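Local structure of monomethylamine methyltransferase MtmB1 (Methanosarcina barkeri, 1NTH) at residues G49-T54 and N307-L312; E150-T155 and V389-A394; M313-A318 and S359-L364; S330-Y335 and I354-S359. The protein catalyses the transfer of the methyl group of monomethylamine to the corrinoid cofactor of its partner protein MtmC in methanogenesis from methylamine. All coordinates share one frame; numbering follows the deposited sequence.

Interaction 1. Residues G49-T54 and N307-L312; sequences GEFIPT and NTRETL
At the first turn of helix 309-325, one of the helices surrounding the TIM barrel, Phe51 reaches out of the loop 49-54 to rest on Arg309 and Leu312. Its CG lies anti to the carbonyl carbon (chi1 -71°), which carries the ring across to the helix. One edge of the ring takes the aliphatic contact: Leu312 CB lies near the ring plane, 3.8 Å from Phe51 CD2. The outer end meets the arginine, with Phe51 CZ 3.5 Å from Arg309 NH1. The two side chains cross at about a right angle, and the ring and guanidinium planes are inclined by 55°, so this is not a flat stack.

A water ties the same arginine to the loop backbone. It donates to Gly49 O (2.9 Å) and accepts from Arg309 NH1 (3.1 Å) at the edge of the guanidinium. Asp406 and Glu413 form salt bridges to NH1 and NH2, and would be expected to hold the guanidinium against turning. Leu405 of helix 398-410 also touches the Phe51 ring. Cutting Phe51 back to an alanine would take away the ring that lies against Leu312 CB and Arg309 NH1, and is likely to open a gap between the loop and the helix. The helix itself starts after Thr308, its N-cap residue. A loop from the N-terminal part of the chain thus packs on an outer helix of the TIM barrel, with Phe51 as its aromatic contact to the first turn.

Interaction 2. Residues E150-T155 and V389-A394; sequences EKEVDT and VARATA
Glu152 and Arg391 are brought together by one bend in each side chain. The glutamate turns at chi2 (-66°), while the arginine leaves helix 380-393 extended, with CG anti to the backbone N, and bends only at chi3 (67°). The chains then cross at about a right angle and meet through a single pair of atoms, Glu152 OE2 and Arg391 NH1, in a salt bridge of 3.1 Å. The carboxylate oxygen comes to the edge of the guanidinium, near its plane. The carboxylate is turned by 59° against that plane, so the two groups do not form the flat pairing in which both oxygens face two N-H groups.

A water closes a small triangle with the same two atoms. It donates to Glu152 OE2 (2.9 Å) and accepts from Arg391 NH1 (2.8 Å), also at the guanidinium edge. On the backbone side, Glu152 is the third residue of a type I turn, closed by Val153 N to Glu150 O (3.0 Å), in the loop between helix 140-148 and strand 155-156. The arginine sits in the last turns of its helix.

Both charges have further partners. Lys123 forms a salt bridge with Glu152 OE1, and Arg391 NH2 forms a salt bridge with Glu388 and a hydrogen bond with the terminal O of Phe458. Asn96 of a second subunit packs on Arg391, placing the pair beside a subunit interface. The chemistry therefore implies a shared network, in which the direct ion pair is one link among several and each charge is likely to be shared among several partners.

Interaction 3. Residues M313-A318 and S359-L364; sequences MIAGWA and SGREIL
The guanidinium of Arg361 turns an edge to helix 309-325, with Ala315 CA near its plane, 3.9 Å from Arg361 NH2. Ala315 O lies obliquely to the same group and accepts a weak hydrogen bond from Arg361 NH2, 3.3 Å long and bent to 131°. Ala315 CB adds a contact of 4.0 Å to Arg361 NH2. The side chain gets there by folding back at chi2 (-72°) and then running straight out to the guanidinium. Its stronger partners lie elsewhere: Asp296 of strand 293-300 forms a salt bridge with NH2, and His282 of helix 271-288 is hydrogen-bonded to NH1. The carbonyl of Ala315 is thus a side partner of a group held mainly by these two.

In the TIM barrel, residues 360-362 form the short connection that leads from helix 343-359 into the parallel strand 363-366. Gly360 ends the helix in a Schellman motif, with a positive phi (104°) at which a CB would run into the carbonyl oxygen of Ser359. The reversal brings Arg361 round beside the neighbouring helix.

Ser359 makes the second part of the contact, and here the backbones come close: the CA atoms of Ser359 and Gly316 are 5.2 Å apart. Its CB points at the helix and rests on the glycine, with Ser359 CB 3.6 Å from Gly316 O and 3.8 Å from Gly316 CA. The hydroxyl is hydrogen-bonded to Thr355 O in its own helix. Ile52, from the loop 49-54, packs against the same serine.

Interaction 4. Residues S330-Y335 and I354-S359; sequences SGNQYY and ITDTAS
Asp356 OD1 accepts a short, nearly straight hydrogen bond from Asn332 ND2, 2.8 Å long with an angle of 170° at the hydrogen. The bond lies inside the beta-alpha-beta unit of strand 330-333, helix 343-359 and strand 363-366 in the TIM barrel, and joins the first strand to the helix that packs over it. The donor meets OD1 on the syn side, slightly out of the carboxylate plane, while OD1 lies in the plane of the amide; the two planes are turned 62° apart. A weak bond from Gln333 N to Asn332 OD1 (3.0 Å) occupies the other end of the amide and would favour this rotation.

The carboxylate is presented to the strand because its CG is anti to the carbonyl carbon (chi1 -69°). Its second oxygen faces Tyr334, whose side chain comes from the opposite direction and brings OH to within 2.7 Å of Asp356 OD2, with ring and carboxylate nearly perpendicular. Gln352, one turn earlier in the helix, adds a weak hydrogen bond to OD2. All three residues of the contact are buried, and Asn332, Tyr334 and Gln352 supply polar groups at the two carboxylate oxygens. Replacing Asp356 by a leucine would probably leave the amide N-H of Asn332 without its acceptor and the hydroxyl of Tyr334 facing a hydrocarbon.

Elsewhere on the helix, Thr355 O accepts from two donors, Ser359 N (2.9 Å) and Ser359 OG (2.8 Å), which reach it from opposite faces of the carbonyl plane.

Interactions 3 and 4 lie deepest, their centres about 5 Å apart, and share Ser359; interaction 4 lies on strand 330-333 and interaction 3 leads into 363-366, its neighbour in the sheet. Interaction 1 sits farther out and shares helix 309-325 with interaction 3, to which Ile52 and the Glu50 O to Trp317 NE1 bond connect it. Interaction 2 is about 21 Å from interaction 1 between centres, only partly buried and next to another subunit, but Val389 and Ala390 still pack on the helix of interaction 4. The chemistry follows position: a buried carboxylate-amide bond in 4, backbone closeness with a weak bond in 3, aromatic packing in 1, and a water-bridged ion pair in 2.

Interaction 1. Residues G49-T54 and N307-L312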
loop_
_atom_site.group_PDB
_atom_site.type_symbol
_atom_site.label_atom_id
_atom_site.label_comp_id
_atom_site.label_asym_id
_atom_site.label_seq_id
_atom_site.Cartn_x
_atom_site.Cartn_y
_atom_site.Cartn_z
ATOM N N GLY A 49 20.719 -29.957 -40.720
ATOM C CA GLY A 49 21.797 -29.108 -40.248
ATOM C C GLY A 49 21.506 -27.649 -39.939
ATOM O O GLY A 49 22.420 -26.910 -39.572
ATOM N N GLU A 50 20.257 -27.221 -40.086
ATOM C CA GLU A 50 19.907 -25.830 -39.801
ATOM C C GLU A 50 19.715 -25.586 -38.312
ATOM O O GLU A 50 19.183 -26.439 -37.605
ATOM C CB GLU A 50 18.611 -25.432 -40.513
ATOM C CG GLU A 50 18.706 -25.279 -42.014
ATOM C CD GLU A 50 17.509 -24.533 -42.577
ATOM O OE1 GLU A 50 16.363 -24.977 -42.345
ATOM O OE2 GLU A 50 17.711 -23.497 -43.246
ATOM N N PHE A 51 20.147 -24.419 -37.842
ATOM C CA PHE A 51 19.976 -24.057 -36.437
ATOM C C PHE A 51 18.591 -23.441 -36.272
ATOM O O PHE A 51 17.891 -23.704 -35.293
ATOM C CB PHE A 51 21.030 -23.040 -35.997
ATOM C CG PHE A 51 22.412 -23.604 -35.896
ATOM C CD1 PHE A 51 23.227 -23.689 -37.020
ATOM C CD2 PHE A 51 22.900 -24.055 -34.675
ATOM C CE1 PHE A 51 24.513 -24.212 -36.923
ATOM C CE2 PHE A 51 24.181 -24.581 -34.568
ATOM C CZ PHE A 51 24.991 -24.658 -35.696
ATOM N N ILE A 52 18.211 -22.615 -37.241
ATOM C CA ILE A 52 16.910 -21.953 -37.238
ATOM C C ILE A 52 16.218 -22.364 -38.532
ATOM O O ILE A 52 16.732 -22.114 -39.620
ATOM C CB ILE A 52 17.057 -20.416 -37.230
ATOM C CG1 ILE A 52 18.027 -19.981 -36.130
ATOM C CG2 ILE A 52 15.697 -19.770 -37.019
ATOM C CD1 ILE A 52 17.590 -20.356 -34.736
ATOM N N PRO A 53 15.035 -22.987 -38.433
ATOM C CA PRO A 53 14.295 -23.432 -39.620
ATOM C C PRO A 53 13.794 -22.331 -40.544
ATOM O O PRO A 53 13.443 -21.239 -40.101
ATOM C CB PRO A 53 13.145 -24.237 -39.026
ATOM C CG PRO A 53 12.874 -23.511 -37.741
ATOM C CD PRO A 53 14.272 -23.276 -37.205
ATOM N N THR A 54 13.768 -22.648 -41.836
ATOM C CA THR A 54 13.292 -21.738 -42.870
ATOM C C THR A 54 12.258 -22.490 -43.708
ATOM O O THR A 54 11.782 -21.990 -44.726
ATOM C CB THR A 54 14.442 -21.269 -43.791
ATOM O OG1 THR A 54 15.049 -22.404 -44.421
ATOM C CG2 THR A 54 15.498 -20.526 -42.986
ATOM N N ASN A 307 24.942 -24.931 -25.316
ATOM C CA ASN A 307 25.381 -24.335 -26.569
ATOM C C ASN A 307 26.167 -25.241 -27.515
ATOM O O ASN A 307 27.036 -24.773 -28.252
ATOM C CB ASN A 307 26.180 -23.057 -26.297
ATOM C CG ASN A 307 27.272 -23.257 -25.274
ATOM O OD1 ASN A 307 27.145 -22.837 -24.122
ATOM N ND2 ASN A 307 28.357 -23.908 -25.685
ATOM N N THR A 308 25.873 -26.536 -27.494
ATOM C CA THR A 308 26.545 -27.441 -28.416
ATOM C C THR A 308 25.736 -27.333 -29.703
ATOM O O THR A 308 24.612 -26.818 -29.696
ATOM C CB THR A 308 26.526 -28.908 -27.926
ATOM O OG1 THR A 308 25.182 -29.402 -27.930
ATOM C CG2 THR A 308 27.110 -29.012 -26.524
ATOM N N ARG A 309 26.298 -27.801 -30.809
ATOM C CA ARG A 309 25.600 -27.733 -32.083
ATOM C C ARG A 309 24.208 -28.355 -31.992
ATOM O O ARG A 309 23.232 -27.783 -32.479
ATOM C CB ARG A 309 26.424 -28.439 -33.165
ATOM C CG ARG A 309 25.816 -28.397 -34.561
ATOM C CD ARG A 309 26.789 -29.001 -35.576
ATOM N NE ARG A 309 28.008 -28.204 -35.702
ATOM C CZ ARG A 309 28.154 -27.180 -36.539
ATOM N NH1 ARG A 309 27.157 -26.822 -37.338
ATOM N NH2 ARG A 309 29.295 -26.503 -36.569
ATOM N N GLU A 310 24.112 -29.518 -31.354
ATOM C CA GLU A 310 22.835 -30.206 -31.230
ATOM C C GLU A 310 21.802 -29.471 -30.381
ATOM O O GLU A 310 20.647 -29.343 -30.787
ATOM C CB GLU A 310 23.040 -31.616 -30.671
ATOM C CG GLU A 310 23.909 -32.501 -31.555
ATOM C CD GLU A 310 25.378 -32.480 -31.170
ATOM O OE1 GLU A 310 25.815 -31.544 -30.464
ATOM O OE2 GLU A 310 26.106 -33.407 -31.588
ATOM N N THR A 311 22.213 -28.991 -29.211
ATOM C CA THR A 311 21.291 -28.290 -28.321
ATOM C C THR A 311 20.839 -26.944 -28.891
ATOM O O THR A 311 19.713 -26.507 -28.644
ATOM C CB THR A 311 21.906 -28.094 -26.913
ATOM O OG1 THR A 311 23.159 -27.415 -27.017
ATOM C CG2 THR A 311 22.123 -29.446 -26.239
ATOM N N LEU A 312 21.708 -26.282 -29.650
ATOM C CA LEU A 312 21.332 -25.012 -30.260
ATOM C C LEU A 312 20.276 -25.281 -31.335
ATOM O O LEU A 312 19.315 -24.525 -31.477
ATOM C CB LEU A 312 22.556 -24.316 -30.868
ATOM C CG LEU A 312 23.574 -23.765 -29.860
ATOM C CD1 LEU A 312 24.790 -23.220 -30.596
ATOM C CD2 LEU A 312 22.924 -22.661 -29.016
HETATM O O HOH W 1 24.231 -27.949 -37.607
#

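Interaction 2. Residues E150-T155 and V389-A394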
loop_
_atom_site.group_PDB
_atom_site.type_symbol
_atom_site.label_atom_id
_atom_site.label_comp_id
_atom_site.label_asym_id
_atom_site.label_seq_id
_atom_site.Cartn_x
_atom_site.Cartn_y
_atom_site.Cartn_z
ATOM N N GLU A 150 25.017 -3.422 -15.211
ATOM C CA GLU A 150 25.099 -3.496 -16.670
ATOM C C GLU A 150 23.796 -3.007 -17.295
ATOM O O GLU A 150 22.735 -3.577 -17.045
ATOM C CB GLU A 150 25.348 -4.942 -17.118
ATOM C CG GLU A 150 26.709 -5.516 -16.755
ATOM C CD GLU A 150 27.851 -4.802 -17.456
ATOM O OE1 GLU A 150 27.648 -4.342 -18.601
ATOM O OE2 GLU A 150 28.955 -4.718 -16.874
ATOM N N LYS A 151 23.861 -1.957 -18.110
ATOM C CA LYS A 151 22.651 -1.452 -18.759
ATOM C C LYS A 151 22.047 -2.485 -19.706
ATOM O O LYS A 151 20.863 -2.413 -20.045
ATOM C CB LYS A 151 22.942 -0.158 -19.523
ATOM C CG LYS A 151 23.040 1.058 -18.620
ATOM C CD LYS A 151 23.041 2.347 -19.417
ATOM C CE LYS A 151 22.907 3.551 -18.492
ATOM N NZ LYS A 151 22.811 4.823 -19.254
ATOM N N GLU A 152 22.862 -3.443 -20.138
ATOM C CA GLU A 152 22.405 -4.505 -21.032
ATOM C C GLU A 152 21.376 -5.403 -20.349
ATOM O O GLU A 152 20.510 -5.979 -21.008
ATOM C CB GLU A 152 23.583 -5.383 -21.469
ATOM C CG GLU A 152 24.471 -4.812 -22.564
ATOM C CD GLU A 152 23.755 -4.681 -23.895
ATOM O OE1 GLU A 152 22.892 -5.533 -24.204
ATOM O OE2 GLU A 152 24.070 -3.733 -24.645
ATOM N N VAL A 153 21.484 -5.526 -19.029
ATOM C CA VAL A 153 20.594 -6.390 -18.259
ATOM C C VAL A 153 19.270 -5.716 -17.879
ATOM O O VAL A 153 19.255 -4.593 -17.371
ATOM C CB VAL A 153 21.323 -6.898 -16.988
ATOM C CG1 VAL A 153 20.416 -7.815 -16.177
ATOM C CG2 VAL A 153 22.593 -7.651 -17.391
ATOM N N ASP A 154 18.168 -6.421 -18.133
ATOM C CA ASP A 154 16.817 -5.929 -17.843
ATOM C C ASP A 154 16.235 -6.449 -16.529
ATOM O O ASP A 154 15.586 -5.704 -15.790
ATOM C CB ASP A 154 15.864 -6.319 -18.978
ATOM C CG ASP A 154 16.230 -5.680 -20.294
ATOM O OD1 ASP A 154 16.296 -4.433 -20.342
ATOM O OD2 ASP A 154 16.442 -6.418 -21.280
ATOM N N THR A 155 16.447 -7.736 -16.263
ATOM C CA THR A 155 15.959 -8.379 -15.046
ATOM C C THR A 155 17.079 -9.264 -14.518
ATOM O O THR A 155 18.069 -9.498 -15.218
ATOM C CB THR A 155 14.717 -9.264 -15.319
ATOM O OG1 THR A 155 15.069 -10.316 -16.228
ATOM C CG2 THR A 155 13.598 -8.436 -15.929
ATOM N N VAL A 389 25.271 -9.234 -28.118
ATOM C CA VAL A 389 25.102 -10.150 -29.234
ATOM C C VAL A 389 23.635 -10.214 -29.651
ATOM O O VAL A 389 23.325 -10.320 -30.839
ATOM C CB VAL A 389 25.621 -11.557 -28.872
ATOM C CG1 VAL A 389 25.256 -12.552 -29.964
ATOM C CG2 VAL A 389 27.138 -11.510 -28.697
ATOM N N ALA A 390 22.730 -10.139 -28.678
ATOM C CA ALA A 390 21.304 -10.170 -28.988
ATOM C C ALA A 390 20.943 -8.942 -29.822
ATOM O O ALA A 390 20.186 -9.034 -30.788
ATOM C CB ALA A 390 20.479 -10.199 -27.700
ATOM N N ARG A 391 21.486 -7.788 -29.446
ATOM C CA ARG A 391 21.218 -6.558 -30.182
ATOM C C ARG A 391 21.730 -6.687 -31.615
ATOM O O ARG A 391 21.044 -6.316 -32.566
ATOM C CB ARG A 391 21.902 -5.365 -29.511
ATOM C CG ARG A 391 21.630 -4.043 -30.215
ATOM C CD ARG A 391 22.451 -2.900 -29.627
ATOM N NE ARG A 391 23.879 -3.063 -29.878
ATOM C CZ ARG A 391 24.781 -3.327 -28.938
ATOM N NH1 ARG A 391 24.407 -3.463 -27.674
ATOM N NH2 ARG A 391 26.060 -3.456 -29.266
ATOM N N ALA A 392 22.941 -7.218 -31.759
ATOM C CA ALA A 392 23.553 -7.391 -33.071
ATOM C C ALA A 392 22.796 -8.378 -33.960
ATOM O O ALA A 392 22.717 -8.199 -35.175
ATOM C CB ALA A 392 25.000 -7.848 -32.907
ATOM N N THR A 393 22.234 -9.415 -33.346
ATOM C CA THR A 393 21.500 -10.447 -34.076
ATOM C C THR A 393 20.088 -10.042 -34.498
ATOM O O THR A 393 19.600 -10.469 -35.545
ATOM C CB THR A 393 21.404 -11.736 -33.230
ATOM O OG1 THR A 393 22.723 -12.171 -32.880
ATOM C CG2 THR A 393 20.705 -12.846 -34.007
ATOM N N ALA A 394 19.431 -9.224 -33.684
ATOM C CA ALA A 394 18.069 -8.796 -33.984
ATOM C C ALA A 394 17.931 -8.208 -35.388
ATOM O O ALA A 394 18.680 -7.312 -35.772
ATOM C CB ALA A 394 17.597 -7.779 -32.942
HETATM O O HOH W 2 21.906 -3.287 -26.472
#

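Interaction 3. Residues M313-A318 and S359-L364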
loop_
_atom_site.group_PDB
_atom_site.type_symbol
_atom_site.label_atom_id
_atom_site.label_comp_id
_atom_site.label_asym_id
_atom_site.label_seq_id
_atom_site.Cartn_x
_atom_site.Cartn_y
_atom_site.Cartn_z
ATOM N N MET A 313 20.446 -26.369 -32.085
ATOM C CA MET A 313 19.479 -26.727 -33.120
ATOM C C MET A 313 18.130 -27.073 -32.496
ATOM O O MET A 313 17.080 -26.696 -33.016
ATOM C CB MET A 313 19.991 -27.917 -33.938
ATOM C CG MET A 313 21.167 -27.579 -34.838
ATOM S SD MET A 313 21.859 -29.051 -35.623
ATOM C CE MET A 313 20.555 -29.477 -36.766
ATOM N N ILE A 314 18.163 -27.793 -31.379
ATOM C CA ILE A 314 16.936 -28.169 -30.688
ATOM C C ILE A 314 16.190 -26.914 -30.234
ATOM O O ILE A 314 14.989 -26.777 -30.472
ATOM C CB ILE A 314 17.245 -29.062 -29.464
ATOM C CG1 ILE A 314 17.809 -30.405 -29.946
ATOM C CG2 ILE A 314 15.983 -29.278 -28.625
ATOM C CD1 ILE A 314 18.431 -31.243 -28.849
ATOM N N ALA A 315 16.906 -25.995 -29.595
ATOM C CA ALA A 315 16.291 -24.761 -29.112
ATOM C C ALA A 315 15.776 -23.894 -30.264
ATOM O O ALA A 315 14.666 -23.358 -30.202
ATOM C CB ALA A 315 17.290 -23.972 -28.273
ATOM N N GLY A 316 16.586 -23.757 -31.310
ATOM C CA GLY A 316 16.191 -22.946 -32.451
ATOM C C GLY A 316 14.928 -23.437 -33.131
ATOM O O GLY A 316 14.031 -22.649 -33.433
ATOM N N TRP A 317 14.849 -24.741 -33.375
ATOM C CA TRP A 317 13.672 -25.309 -34.019
ATOM C C TRP A 317 12.448 -25.272 -33.113
ATOM O O TRP A 317 11.348 -24.960 -33.566
ATOM C CB TRP A 317 13.937 -26.753 -34.467
ATOM C CG TRP A 317 14.659 -26.840 -35.776
ATOM C CD1 TRP A 317 15.990 -26.630 -36.002
ATOM C CD2 TRP A 317 14.074 -27.121 -37.053
ATOM N NE1 TRP A 317 16.271 -26.764 -37.343
ATOM C CE2 TRP A 317 15.113 -27.065 -38.011
ATOM C CE3 TRP A 317 12.772 -27.416 -37.482
ATOM C CZ2 TRP A 317 14.888 -27.295 -39.375
ATOM C CZ3 TRP A 317 12.548 -27.645 -38.840
ATOM C CH2 TRP A 317 13.604 -27.583 -39.768
ATOM N N ALA A 318 12.632 -25.587 -31.836
ATOM C CA ALA A 318 11.506 -25.578 -30.909
ATOM C C ALA A 318 10.905 -24.176 -30.795
ATOM O O ALA A 318 9.689 -24.002 -30.896
ATOM C CB ALA A 318 11.951 -26.077 -29.536
ATOM N N SER A 359 15.798 -17.082 -33.337
ATOM C CA SER A 359 14.709 -18.058 -33.319
ATOM C C SER A 359 13.416 -17.522 -32.711
ATOM O O SER A 359 12.378 -18.178 -32.786
ATOM C CB SER A 359 15.141 -19.341 -32.592
ATOM O OG SER A 359 15.369 -19.125 -31.210
ATOM N N GLY A 360 13.477 -16.344 -32.096
ATOM C CA GLY A 360 12.275 -15.753 -31.530
ATOM C C GLY A 360 12.051 -15.793 -30.027
ATOM O O GLY A 360 10.929 -15.576 -29.578
ATOM N N ARG A 361 13.089 -16.062 -29.239
ATOM C CA ARG A 361 12.925 -16.105 -27.784
ATOM C C ARG A 361 12.616 -14.710 -27.254
ATOM O O ARG A 361 13.169 -13.723 -27.737
ATOM C CB ARG A 361 14.199 -16.611 -27.101
ATOM C CG ARG A 361 14.559 -18.056 -27.395
ATOM C CD ARG A 361 13.626 -19.040 -26.701
ATOM N NE ARG A 361 13.971 -20.412 -27.064
ATOM C CZ ARG A 361 13.293 -21.492 -26.689
ATOM N NH1 ARG A 361 12.217 -21.381 -25.920
ATOM N NH2 ARG A 361 13.680 -22.691 -27.107
ATOM N N GLU A 362 11.735 -14.630 -26.262
ATOM C CA GLU A 362 11.393 -13.340 -25.676
ATOM C C GLU A 362 12.353 -12.981 -24.548
ATOM O O GLU A 362 12.595 -11.804 -24.286
ATOM C CB GLU A 362 9.966 -13.351 -25.123
ATOM C CG GLU A 362 8.860 -13.237 -26.163
ATOM C CD GLU A 362 8.634 -14.508 -26.958
ATOM O OE1 GLU A 362 8.841 -15.612 -26.409
ATOM O OE2 GLU A 362 8.227 -14.403 -28.133
ATOM N N ILE A 363 12.895 -13.997 -23.883
ATOM C CA ILE A 363 13.805 -13.779 -22.765
ATOM C C ILE A 363 15.061 -14.650 -22.835
ATOM O O ILE A 363 14.989 -15.833 -23.166
ATOM C CB ILE A 363 13.091 -14.073 -21.422
ATOM C CG1 ILE A 363 11.880 -13.144 -21.259
ATOM C CG2 ILE A 363 14.066 -13.899 -20.262
ATOM C CD1 ILE A 363 11.006 -13.476 -20.054
ATOM N N LEU A 364 16.209 -14.049 -22.533
ATOM C CA LEU A 364 17.486 -14.763 -22.502
ATOM C C LEU A 364 17.890 -14.767 -21.030
ATOM O O LEU A 364 18.069 -13.704 -20.434
ATOM C CB LEU A 364 18.545 -14.023 -23.327
ATOM C CG LEU A 364 18.162 -13.616 -24.751
ATOM C CD1 LEU A 364 19.383 -13.018 -25.450
ATOM C CD2 LEU A 364 17.652 -14.825 -25.511
#

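Interaction 4. Residues S330-Y335 and I354-S359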
loop_
_atom_site.group_PDB
_atom_site.type_symbol
_atom_site.label_atom_id
_atom_site.label_comp_id
_atom_site.label_asym_id
_atom_site.label_seq_id
_atom_site.Cartn_x
_atom_site.Cartn_y
_atom_site.Cartn_z
ATOM N N SER A 330 8.346 -17.379 -24.372
ATOM C CA SER A 330 9.396 -18.281 -23.905
ATOM C C SER A 330 10.784 -17.672 -23.785
ATOM O O SER A 330 11.041 -16.551 -24.221
ATOM C CB SER A 330 9.481 -19.489 -24.837
ATOM O OG SER A 330 10.069 -19.115 -26.070
ATOM N N GLY A 331 11.685 -18.438 -23.186
ATOM C CA GLY A 331 13.049 -17.983 -23.025
ATOM C C GLY A 331 13.960 -19.189 -23.048
ATOM O O GLY A 331 13.483 -20.324 -23.128
ATOM N N ASN A 332 15.265 -18.955 -22.996
ATOM C CA ASN A 332 16.228 -20.051 -22.977
ATOM C C ASN A 332 17.289 -19.723 -21.932
ATOM O O ASN A 332 17.600 -18.550 -21.702
ATOM C CB ASN A 332 16.862 -20.244 -24.360
ATOM C CG ASN A 332 17.464 -21.635 -24.533
ATOM O OD1 ASN A 332 17.313 -22.498 -23.666
ATOM N ND2 ASN A 332 18.142 -21.857 -25.653
ATOM N N GLN A 333 17.833 -20.761 -21.298
ATOM C CA GLN A 333 18.839 -20.614 -20.249
ATOM C C GLN A 333 20.227 -21.010 -20.751
ATOM O O GLN A 333 20.367 -21.897 -21.592
ATOM C CB GLN A 333 18.458 -21.440 -19.019
ATOM C CG GLN A 333 18.092 -22.874 -19.305
ATOM C CD GLN A 333 17.547 -23.584 -18.082
ATOM O OE1 GLN A 333 18.283 -23.901 -17.152
ATOM N NE2 GLN A 333 16.247 -23.826 -18.074
ATOM N N TYR A 334 21.243 -20.341 -20.215
ATOM C CA TYR A 334 22.636 -20.505 -20.640
ATOM C C TYR A 334 23.602 -21.271 -19.737
ATOM O O TYR A 334 23.869 -20.851 -18.611
ATOM C CB TYR A 334 23.227 -19.109 -20.893
ATOM C CG TYR A 334 22.580 -18.357 -22.034
ATOM C CD1 TYR A 334 21.198 -18.136 -22.066
ATOM C CD2 TYR A 334 23.342 -17.912 -23.113
ATOM C CE1 TYR A 334 20.597 -17.502 -23.150
ATOM C CE2 TYR A 334 22.756 -17.276 -24.196
ATOM C CZ TYR A 334 21.382 -17.079 -24.214
ATOM O OH TYR A 334 20.799 -16.503 -25.318
ATOM N N TYR A 335 24.144 -22.374 -20.259
ATOM C CA TYR A 335 25.119 -23.211 -19.552
ATOM C C TYR A 335 26.367 -23.464 -20.396
ATOM O O TYR A 335 26.472 -24.501 -21.052
ATOM C CB TYR A 335 24.514 -24.557 -19.159
ATOM C CG TYR A 335 23.654 -24.519 -17.923
ATOM C CD1 TYR A 335 22.279 -24.304 -18.009
ATOM C CD2 TYR A 335 24.211 -24.736 -16.664
ATOM C CE1 TYR A 335 21.479 -24.314 -16.869
ATOM C CE2 TYR A 335 23.422 -24.746 -15.520
ATOM C CZ TYR A 335 22.060 -24.539 -15.629
ATOM O OH TYR A 335 21.279 -24.596 -14.498
ATOM N N ILE A 354 22.818 -15.694 -30.273
ATOM C CA ILE A 354 22.482 -15.530 -31.681
ATOM C C ILE A 354 21.301 -16.444 -32.015
ATOM O O ILE A 354 20.319 -16.016 -32.621
ATOM C CB ILE A 354 23.682 -15.897 -32.589
ATOM C CG1 ILE A 354 24.792 -14.857 -32.422
ATOM C CG2 ILE A 354 23.231 -16.003 -34.044
ATOM C CD1 ILE A 354 26.115 -15.256 -33.071
ATOM N N THR A 355 21.401 -17.700 -31.595
ATOM C CA THR A 355 20.354 -18.683 -31.847
ATOM C C THR A 355 19.022 -18.295 -31.208
ATOM O O THR A 355 17.981 -18.320 -31.868
ATOM C CB THR A 355 20.767 -20.067 -31.311
ATOM O OG1 THR A 355 22.014 -20.454 -31.903
ATOM C CG2 THR A 355 19.703 -21.110 -31.636
ATOM N N ASP A 356 19.059 -17.938 -29.928
ATOM C CA ASP A 356 17.846 -17.562 -29.206
ATOM C C ASP A 356 17.184 -16.305 -29.763
ATOM O O ASP A 356 15.964 -16.245 -29.910
ATOM C CB ASP A 356 18.151 -17.352 -27.720
ATOM C CG ASP A 356 18.504 -18.645 -27.007
ATOM O OD1 ASP A 356 18.116 -19.726 -27.507
ATOM O OD2 ASP A 356 19.153 -18.577 -25.941
ATOM N N THR A 357 17.991 -15.297 -30.066
ATOM C CA THR A 357 17.462 -14.051 -30.605
ATOM C C THR A 357 16.815 -14.267 -31.971
ATOM O O THR A 357 15.670 -13.871 -32.199
ATOM C CB THR A 357 18.580 -12.994 -30.725
ATOM O OG1 THR A 357 19.128 -12.734 -29.427
ATOM C CG2 THR A 357 18.037 -11.698 -31.313
ATOM N N ALA A 358 17.535 -14.914 -32.881
ATOM C CA ALA A 358 17.002 -15.148 -34.217
ATOM C C ALA A 358 15.821 -16.113 -34.248
ATOM O O ALA A 358 14.932 -15.972 -35.085
ATOM C CB ALA A 358 18.109 -15.654 -35.129
ATOM N N SER A 359 15.798 -17.082 -33.337
ATOM C CA SER A 359 14.709 -18.058 -33.319
ATOM C C SER A 359 13.416 -17.522 -32.711
ATOM O O SER A 359 12.378 -18.178 -32.786
ATOM C CB SER A 359 15.141 -19.341 -32.592
ATOM O OG SER A 359 15.369 -19.125 -31.210
#